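Ectoine dioxygenase (Sphingopyxis alaskensis, PDB 4MHR) catalyses the iron- and 2-oxoglutarate-dependent selective hydroxylation of L-ectoine to 5-hydroxyectoine, a compatible solute that helps organisms survive extreme osmotic stress. Local coordinates at residues Ala67-Ala72 and Met172-Ala177; Ala117-Val122 and Ala267-Asn272. One frame throughout, in Å; residues are numbered along the deposited sequence.

Contact 1. Residues Ala67-Ala72 and Met172-Ala177; sequences AFLQKA and MSVLLA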
loop_
_atom_site.group_PDB
_atom_site.type_symbol
_atom_site.label_atom_id
_atom_site.label_comp_id
_atom_site.label_asym_id
_atom_site.label_seq_id
_atom_site.Cartn_x
_atom_site.Cartn_y
_atom_site.Cartn_z
ATOM N N ALA A 67 14.842 -11.504 -9.610
ATOM C CA ALA A 67 14.736 -11.769 -11.073
ATOM C C ALA A 67 13.485 -12.614 -11.363
ATOM O O ALA A 67 12.712 -12.367 -12.290
ATOM C CB ALA A 67 16.018 -12.451 -11.589
ATOM N N PHE A 68 13.208 -13.557 -10.485
ATOM C CA PHE A 68 12.019 -14.375 -10.618
ATOM C C PHE A 68 10.722 -13.622 -10.451
ATOM O O PHE A 68 9.747 -13.877 -11.166
ATOM C CB PHE A 68 12.087 -15.440 -9.533
ATOM C CG PHE A 68 10.900 -16.372 -9.483
ATOM C CD1 PHE A 68 10.667 -17.288 -10.513
ATOM C CD2 PHE A 68 10.131 -16.481 -8.328
ATOM C CE1 PHE A 68 9.626 -18.218 -10.433
ATOM C CE2 PHE A 68 9.097 -17.428 -8.229
ATOM C CZ PHE A 68 8.845 -18.287 -9.291
ATOM N N LEU A 69 10.657 -12.728 -9.463
ATOM C CA LEU A 69 9.472 -11.859 -9.334
ATOM C C LEU A 69 9.352 -10.950 -10.557
ATOM O O LEU A 69 8.252 -10.700 -11.027
ATOM C CB LEU A 69 9.552 -10.993 -8.065
ATOM C CG LEU A 69 9.560 -11.734 -6.707
ATOM C CD1 LEU A 69 9.814 -10.693 -5.623
ATOM C CD2 LEU A 69 8.228 -12.440 -6.510
ATOM N N GLN A 70 10.468 -10.400 -11.043
ATOM C CA GLN A 70 10.420 -9.535 -12.251
ATOM C C GLN A 70 9.830 -10.273 -13.492
ATOM O O GLN A 70 8.965 -9.761 -14.185
ATOM C CB GLN A 70 11.778 -8.973 -12.574
ATOM C CG GLN A 70 12.242 -7.946 -11.549
ATOM C CD GLN A 70 13.654 -7.493 -11.790
ATOM O OE1 GLN A 70 14.545 -8.308 -11.948
ATOM N NE2 GLN A 70 13.874 -6.202 -11.786
ATOM N N LYS A 71 10.298 -11.490 -13.712
ATOM C CA LYS A 71 9.826 -12.372 -14.812
ATOM C C LYS A 71 8.356 -12.686 -14.681
ATOM O O LYS A 71 7.597 -12.446 -15.640
ATOM C CB LYS A 71 10.636 -13.683 -14.836
ATOM C CG LYS A 71 10.393 -14.580 -16.068
ATOM C CD LYS A 71 10.051 -16.045 -15.701
ATOM C CE LYS A 71 8.734 -16.136 -14.903
ATOM N NZ LYS A 71 8.218 -17.500 -14.591
ATOM N N ALA A 72 7.904 -13.105 -13.482
ATOM C CA ALA A 72 6.498 -13.322 -13.272
ATOM C C ALA A 72 5.684 -12.085 -13.555
ATOM O O ALA A 72 4.643 -12.174 -14.244
ATOM C CB ALA A 72 6.167 -13.870 -11.890
ATOM N N MET A 172 2.366 -2.788 1.632
ATOM C CA MET A 172 3.746 -2.997 1.196
ATOM C C MET A 172 3.946 -2.890 -0.330
ATOM O O MET A 172 3.224 -3.543 -1.108
ATOM C CB MET A 172 4.206 -4.342 1.623
ATOM C CG MET A 172 3.921 -4.641 3.030
ATOM S SD MET A 172 5.015 -5.926 3.622
ATOM C CE MET A 172 4.170 -6.261 5.124
ATOM N N SER A 173 4.903 -2.049 -0.761
ATOM C CA SER A 173 5.251 -1.879 -2.171
ATOM C C SER A 173 6.573 -2.590 -2.408
ATOM O O SER A 173 7.590 -2.201 -1.840
ATOM C CB SER A 173 5.301 -0.393 -2.551
ATOM O OG SER A 173 5.636 -0.287 -3.943
ATOM N N VAL A 174 6.566 -3.709 -3.139
ATOM C CA VAL A 174 7.813 -4.412 -3.497
ATOM C C VAL A 174 8.242 -3.897 -4.866
ATOM O O VAL A 174 7.529 -4.109 -5.868
ATOM C CB VAL A 174 7.538 -5.908 -3.631
ATOM C CG1 VAL A 174 8.767 -6.695 -3.993
ATOM C CG2 VAL A 174 6.852 -6.422 -2.429
ATOM N N LEU A 175 9.353 -3.183 -4.905
ATOM C CA LEU A 175 9.821 -2.549 -6.160
ATOM C C LEU A 175 10.349 -3.600 -7.152
ATOM O O LEU A 175 11.077 -4.501 -6.782
ATOM C CB LEU A 175 10.894 -1.515 -5.916
ATOM C CG LEU A 175 10.580 -0.454 -4.884
ATOM C CD1 LEU A 175 11.755 0.512 -4.880
ATOM C CD2 LEU A 175 9.283 0.271 -5.147
ATOM N N LEU A 176 9.852 -3.544 -8.374
ATOM C CA LEU A 176 10.228 -4.514 -9.433
ATOM C C LEU A 176 11.007 -3.860 -10.549
ATOM O O LEU A 176 11.594 -4.532 -11.365
ATOM C CB LEU A 176 9.014 -5.175 -10.007
ATOM C CG LEU A 176 8.189 -6.024 -9.012
ATOM C CD1 LEU A 176 6.868 -6.413 -9.611
ATOM C CD2 LEU A 176 8.931 -7.262 -8.632
ATOM N N ALA A 177 11.031 -2.543 -10.552
ATOM C CA ALA A 177 11.888 -1.749 -11.403
ATOM C C ALA A 177 12.411 -0.721 -10.451
ATOM O O ALA A 177 11.634 -0.249 -9.549
ATOM C CB ALA A 177 11.078 -1.062 -12.467
#
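Gln70 and Leu176 make the one hydrogen bond between residues 67-72 and 172-177. Gln70 NE2 donates to Leu176 O at 2.9 Å, and with an N-H...O angle of 174° the bond is practically straight. The acceptor lies in the plane of the glutamine amide, whereas seen from the carbonyl the donor arrives tilted from its plane, with a C=O...N angle of 144°. CG of the glutamine leaves anti to the carbonyl carbon (chi1 -69°), and the chain runs extended beyond it, which carries the amide across to the other backbone although the side chain does not set out in that direction. The aliphatic part follows the same path: Gln70 CG passes 3.5 Å from Leu176 O, beside the polar bond. A helix side chain thus reaches a main-chain carbonyl of the 172-177 segment, with the CA atoms of Gln70 and Leu176 5.8 Å apart.

The apolar contact lies next to this bond and is led by Leu176, whose CD2 methyl meets Leu69 CB at 3.8 Å, close to the helix backbone. Leu69 points toward the strand, but its own tip makes a looser contact, with CD1 4.4 Å from Val174 CG1. Leu69, Val174 and Leu176 are all buried, and Gln70 remains partly exposed at the border of this apolar patch.

Helix 63-78 is laid in this way against strand 169-175 and the residues that follow it, on the outside of the cupin barrel. Pro241 also touches Gln70, Val109 and Leu113 of helix 108-115 and Leu308 close around Leu69, and Val174 is paired through its backbone with Ala267 of strand 264-273.

Contact 2. Residues Ala117-Val122 and Ala267-Asn272; sequences ARLADV and AFLVYN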
loop_
_atom_site.group_PDB
_atom_site.type_symbol
_atom_site.label_atom_id
_atom_site.label_comp_id
_atom_site.label_asym_id
_atom_site.label_seq_id
_atom_site.Cartn_x
_atom_site.Cartn_y
_atom_site.Cartn_z
ATOM N N ALA A 117 7.040 -15.119 4.852
ATOM C CA ALA A 117 7.325 -14.702 6.212
ATOM C C ALA A 117 8.075 -13.351 6.299
ATOM O O ALA A 117 7.845 -12.570 7.212
ATOM C CB ALA A 117 8.155 -15.770 6.892
ATOM N N ARG A 118 8.940 -13.067 5.342
ATOM C CA ARG A 118 9.687 -11.840 5.384
ATOM C C ARG A 118 8.735 -10.647 5.237
ATOM O O ARG A 118 9.118 -9.580 5.653
ATOM C CB ARG A 118 10.751 -11.775 4.288
ATOM C CG ARG A 118 11.942 -12.679 4.514
ATOM C CD ARG A 118 12.752 -12.868 3.229
ATOM N NE ARG A 118 12.068 -13.790 2.345
ATOM C CZ ARG A 118 12.604 -14.332 1.250
ATOM N NH1 ARG A 118 13.859 -14.038 0.871
ATOM N NH2 ARG A 118 11.876 -15.174 0.557
ATOM N N LEU A 119 7.548 -10.840 4.623
ATOM C CA LEU A 119 6.529 -9.816 4.541
ATOM C C LEU A 119 5.472 -10.019 5.618
ATOM O O LEU A 119 5.229 -9.133 6.500
ATOM C CB LEU A 119 5.931 -9.735 3.124
ATOM C CG LEU A 119 6.950 -9.513 2.017
ATOM C CD1 LEU A 119 6.249 -9.287 0.700
ATOM C CD2 LEU A 119 7.891 -8.301 2.329
ATOM N N ALA A 120 4.831 -11.181 5.581
ATOM C CA ALA A 120 3.644 -11.402 6.417
ATOM C C ALA A 120 3.879 -11.365 7.947
ATOM O O ALA A 120 2.954 -10.957 8.666
ATOM C CB ALA A 120 2.903 -12.684 6.032
ATOM N N ASP A 121 5.021 -11.865 8.445
ATOM C CA ASP A 121 5.359 -11.760 9.871
ATOM C C ASP A 121 5.612 -10.323 10.321
ATOM O O ASP A 121 5.328 -9.980 11.460
ATOM C CB ASP A 121 6.574 -12.600 10.282
ATOM C CG ASP A 121 6.201 -14.091 10.420
ATOM O OD1 ASP A 121 5.031 -14.351 10.389
ATOM O OD2 ASP A 121 7.062 -14.945 10.492
ATOM N N VAL A 122 6.069 -9.503 9.415
ATOM C CA VAL A 122 6.227 -8.062 9.737
ATOM C C VAL A 122 4.856 -7.431 9.839
ATOM O O VAL A 122 4.559 -6.677 10.798
ATOM C CB VAL A 122 7.132 -7.370 8.706
ATOM C CG1 VAL A 122 7.184 -5.903 8.914
ATOM C CG2 VAL A 122 8.595 -7.862 8.752
ATOM N N ALA A 267 4.721 -4.446 -7.053
ATOM C CA ALA A 267 3.637 -5.227 -6.508
ATOM C C ALA A 267 3.224 -4.585 -5.166
ATOM O O ALA A 267 4.051 -4.423 -4.262
ATOM C CB ALA A 267 4.123 -6.656 -6.318
ATOM N N PHE A 268 1.953 -4.241 -5.034
ATOM C CA PHE A 268 1.398 -3.556 -3.898
ATOM C C PHE A 268 0.514 -4.562 -3.151
ATOM O O PHE A 268 -0.476 -5.031 -3.715
ATOM C CB PHE A 268 0.597 -2.379 -4.442
ATOM C CG PHE A 268 -0.085 -1.529 -3.428
ATOM C CD1 PHE A 268 0.647 -0.622 -2.661
ATOM C CD2 PHE A 268 -1.502 -1.487 -3.357
ATOM C CE1 PHE A 268 -0.006 0.220 -1.765
ATOM C CE2 PHE A 268 -2.147 -0.622 -2.471
ATOM C CZ PHE A 268 -1.392 0.224 -1.651
ATOM N N LEU A 269 0.847 -4.853 -1.896
ATOM C CA LEU A 269 0.075 -5.785 -1.053
ATOM C C LEU A 269 -0.493 -5.048 0.148
ATOM O O LEU A 269 0.272 -4.416 0.858
ATOM C CB LEU A 269 0.986 -6.905 -0.600
ATOM C CG LEU A 269 1.680 -7.714 -1.699
ATOM C CD1 LEU A 269 2.721 -8.666 -1.153
ATOM C CD2 LEU A 269 0.626 -8.525 -2.454
ATOM N N VAL A 270 -1.810 -5.082 0.349
ATOM C CA VAL A 270 -2.417 -4.506 1.513
ATOM C C VAL A 270 -2.790 -5.593 2.507
ATOM O O VAL A 270 -3.662 -6.441 2.245
ATOM C CB VAL A 270 -3.651 -3.648 1.168
ATOM C CG1 VAL A 270 -4.242 -2.999 2.420
ATOM C CG2 VAL A 270 -3.303 -2.583 0.119
ATOM N N TYR A 271 -2.173 -5.520 3.688
ATOM C CA TYR A 271 -2.447 -6.457 4.808
ATOM C C TYR A 271 -3.395 -5.768 5.758
ATOM O O TYR A 271 -3.184 -4.609 6.150
ATOM C CB TYR A 271 -1.129 -6.838 5.499
ATOM C CG TYR A 271 -0.151 -7.607 4.688
ATOM C CD1 TYR A 271 -0.133 -9.021 4.715
ATOM C CD2 TYR A 271 0.759 -6.974 3.860
ATOM C CE1 TYR A 271 0.816 -9.749 3.963
ATOM C CE2 TYR A 271 1.680 -7.704 3.080
ATOM C CZ TYR A 271 1.664 -9.088 3.110
ATOM O OH TYR A 271 2.570 -9.790 2.377
ATOM N N ASN A 272 -4.470 -6.432 6.118
ATOM C CA ASN A 272 -5.376 -5.971 7.164
ATOM C C ASN A 272 -5.441 -6.979 8.340
ATOM O O ASN A 272 -5.330 -8.149 8.129
ATOM C CB ASN A 272 -6.767 -5.716 6.598
ATOM C CG ASN A 272 -7.673 -4.927 7.583
ATOM O OD1 ASN A 272 -7.217 -4.133 8.423
ATOM N ND2 ASN A 272 -8.984 -5.104 7.435
#
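Tyr271 OH sits against Leu119 CB at 3.4 Å and is hydrogen-bonded to the backbone carbonyl O of Ala114, near the end of helix 108-115 and just ahead of helix 117-127. The buried hydroxyl is thereby satisfied at a main-chain atom, while on residues 117-122 it is met chiefly by carbon: Leu119 CD1 also stands near it, 4.1 Å from Tyr271 OH. With CG anti to the carbonyl carbon (chi1 -65°), the ring leaves the strand toward the helix, and the Leu119 side chain crosses it at about a right angle. Ala120 meets one side carbon of the ring obliquely, its CA 4.1 Å and its CB 4.2 Å from Tyr271 CE1, so that a small residue admits the ring close to the helix backbone.

The arrangement belongs to the double-stranded beta-helix of the cupin fold, here with a helix packed on the outer face of the large sheet. The axes of helix 117-122 and strand 267-272 approach to 10.1 Å and run at 36° to each other, roughly the same way. Leu269 and Tyr271 face the helix, whereas Phe268 points to the other face of the sheet, where it touches Gln135, which binds L-ectoine.

Leu119 serves both strand residues. Its CB is taken up by the tyrosine, and its CD1 meets Leu269 CD1 at 4.0 Å, the two leucine side chains again crossing nearly perpendicularly. A phenylalanine in place of Tyr271 would probably keep much of the packing against Ala120 but leave the Ala114 carbonyl without its hydroxyl partner. Val244 flanks Leu119, and Ile133 of strand 131-141 and Met172 of strand 169-175 pack against the tyrosine.

How the contacts relate
Both contacts dock helices on the same large sheet, through strands that are neighbours in it: Met172 N probably hydrogen-bonds to Leu269 O, and Val174 N to Ala267 O, each at 2.8 Å. Met172 also packs on Leu119 and Tyr271, so one segment of contact 1 adds to the surroundings of contact 2. Contact 2 lies deeper: its centre is about 9 Å from the centre of the chain, against about 15 Å for that of contact 1, and all its touching residues are buried. Its two segments meet by packing without a hydrogen bond between them, whereas contact 1, farther out, adds a side-chain bond to a backbone carbonyl from a partly exposed glutamine.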